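Local atomic coordinates of uncharacterized CONSERVED DOMAIN PROTEIN (Vibrio cholerae, PDB entry 3LKV), a protein that probably serves as the substrate-binding component of an ABC transporter, holding phenylalanine between its two lobes in this crystal. Residues T187-E192 with A215-T221. Residue numbers count along the deposited sequence, not the author numbering.
Sequences TQAIAE and AANQAKT. With ZN (zinc ion), chain E.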
loop_
_atom_site.group_PDB
_atom_site.type_symbol
_atom_site.label_atom_id
_atom_site.label_comp_id
_atom_site.label_asym_id
_atom_site.label_seq_id
_atom_site.Cartn_x
_atom_site.Cartn_y
_atom_site.Cartn_z
ATOM N N THR A 187 -14.249 31.571 5.289
ATOM C CA THR A 187 -13.986 31.686 6.719
ATOM C C THR A 187 -13.677 33.148 7.120
ATOM O O THR A 187 -14.232 33.683 8.080
ATOM C CB THR A 187 -12.826 30.825 7.115
ATOM O OG1 THR A 187 -13.095 29.489 6.671
ATOM C CG2 THR A 187 -12.590 30.849 8.661
ATOM N N GLN A 188 -12.795 33.775 6.357
ATOM C CA GLN A 188 -12.446 35.172 6.585
ATOM C C GLN A 188 -13.670 36.064 6.547
ATOM O O GLN A 188 -13.806 36.943 7.372
ATOM C CB GLN A 188 -11.460 35.634 5.532
ATOM C CG GLN A 188 -10.975 37.008 5.762
ATOM C CD GLN A 188 -10.227 37.528 4.568
ATOM O OE1 GLN A 188 -10.754 37.543 3.447
ATOM N NE2 GLN A 188 -8.997 37.946 4.785
ATOM N N ALA A 189 -14.557 35.843 5.587
ATOM C CA ALA A 189 -15.760 36.654 5.498
ATOM C C ALA A 189 -16.614 36.594 6.769
ATOM O O ALA A 189 -17.422 37.502 7.009
ATOM C CB ALA A 189 -16.621 36.250 4.271
ATOM N N ILE A 190 -16.500 35.541 7.565
ATOM C CA ILE A 190 -17.429 35.388 8.694
ATOM C C ILE A 190 -16.811 35.336 10.088
ATOM O O ILE A 190 -17.552 35.374 11.082
ATOM C CB ILE A 190 -18.333 34.113 8.527
ATOM C CG1 ILE A 190 -17.505 32.811 8.590
ATOM C CG2 ILE A 190 -19.111 34.205 7.244
ATOM C CD1 ILE A 190 -18.385 31.515 8.760
ATOM N N ALA A 191 -15.489 35.217 10.162
ATOM C CA ALA A 191 -14.854 34.882 11.424
ATOM C C ALA A 191 -15.057 36.005 12.462
ATOM O O ALA A 191 -15.231 35.710 13.618
ATOM C CB ALA A 191 -13.373 34.577 11.238
ATOM N N GLU A 192 -15.109 37.260 12.044
ATOM C CA GLU A 192 -15.256 38.372 12.993
ATOM C C GLU A 192 -16.704 38.560 13.472
ATOM O O GLU A 192 -16.935 39.145 14.535
ATOM C CB GLU A 192 -14.675 39.679 12.405
ATOM C CG GLU A 192 -13.089 39.639 12.162
ATOM C CD GLU A 192 -12.252 39.460 13.442
ATOM O OE1 GLU A 192 -12.785 39.129 14.549
ATOM O OE2 GLU A 192 -11.025 39.664 13.361
ATOM N N ALA A 215 -7.356 31.549 8.744
ATOM C CA ALA A 215 -8.299 32.654 8.801
ATOM C C ALA A 215 -8.910 32.831 10.219
ATOM O O ALA A 215 -9.043 33.973 10.688
ATOM C CB ALA A 215 -9.427 32.505 7.729
ATOM N N ALA A 216 -9.311 31.737 10.868
ATOM C CA ALA A 216 -9.916 31.853 12.191
ATOM C C ALA A 216 -8.916 32.410 13.202
ATOM O O ALA A 216 -9.254 33.325 13.984
ATOM C CB ALA A 216 -10.442 30.503 12.665
ATOM N N ASN A 217 -7.706 31.833 13.196
ATOM C CA ASN A 217 -6.653 32.304 14.044
ATOM C C ASN A 217 -6.362 33.794 13.838
ATOM O O ASN A 217 -6.146 34.509 14.765
ATOM C CB ASN A 217 -5.376 31.480 13.871
ATOM C CG ASN A 217 -5.458 30.139 14.550
ATOM O OD1 ASN A 217 -6.343 29.879 15.341
ATOM N ND2 ASN A 217 -4.511 29.286 14.251
ATOM N N GLN A 218 -6.423 34.248 12.615
ATOM C CA GLN A 218 -6.187 35.638 12.305
ATOM C C GLN A 218 -7.277 36.533 12.879
ATOM O O GLN A 218 -6.990 37.618 13.324
ATOM C CB GLN A 218 -6.131 35.763 10.794
ATOM C CG GLN A 218 -5.517 37.016 10.252
ATOM C CD GLN A 218 -5.309 36.910 8.700
ATOM O OE1 GLN A 218 -5.213 35.785 8.102
ATOM N NE2 GLN A 218 -5.229 38.096 8.046
ATOM N N ALA A 219 -8.535 36.058 12.871
ATOM C CA ALA A 219 -9.640 36.742 13.557
ATOM C C ALA A 219 -9.746 36.423 15.058
ATOM O O ALA A 219 -10.619 36.911 15.736
ATOM C CB ALA A 219 -10.977 36.443 12.829
ATOM N N LYS A 220 -8.828 35.616 15.565
ATOM C CA LYS A 220 -8.818 35.175 16.940
ATOM C C LYS A 220 -10.142 34.543 17.300
ATOM O O LYS A 220 -10.685 34.801 18.344
ATOM C CB LYS A 220 -8.519 36.362 17.864
ATOM C CG LYS A 220 -7.165 37.050 17.509
ATOM C CD LYS A 220 -7.169 38.550 17.709
ATOM C CE LYS A 220 -5.992 39.017 18.565
ATOM N NZ LYS A 220 -4.682 38.934 17.866
ATOM N N THR A 221 -10.675 33.737 16.389
ATOM C CA THR A 221 -11.923 33.041 16.590
ATOM C C THR A 221 -11.604 31.539 16.703
ATOM O O THR A 221 -10.839 31.027 15.900
ATOM C CB THR A 221 -12.795 33.318 15.413
ATOM O OG1 THR A 221 -13.055 34.717 15.432
ATOM C CG2 THR A 221 -14.116 32.480 15.416
HETATM ZN ZN ZN E . -14.943 35.838 15.908
HETATM O O HOH W 1 -15.065 38.199 16.649
HETATM O O HOH W 2 -14.272 35.365 18.072
#
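Small side chains let the C-terminal ends of helices 183-191 and 209-218 pack closely. Ala191 and Ala219 meet methyl to methyl, CB to CB 3.4 Å, and the CA atoms of Gln188 and Ala215 approach to 5.3 Å. Thr187, chi1 m, turns CG2 onto Ala215 CB (3.7 Å), while its OG1 bonds back to Val183 O. Glu192 is folded, with chi1 and chi2 both m, so its carboxylate lies over Ala219 (OE2 to CA 3.2 Å) and OE1 accepts a hydrogen bond from water 1. A Schellman motif ends helix 209-218: Lys220 takes positive phi, its long charged side chain suiting an exposed position. Thr221, chi1 m, directs its hydroxyl, a side-chain oxygen ligand, to the zinc (OG1 to ZN 2.2 Å); Ala191 gives its carbonyl (O to ZN 2.3 Å) while its methyl packs. Waters 1 and 2 and Ser194 O also ligate the metal. The arrangement is a zinc site joining two helix ends in one alpha/beta lobe of a periplasmic-binding-protein-like fold, far from the phenylalanine cleft.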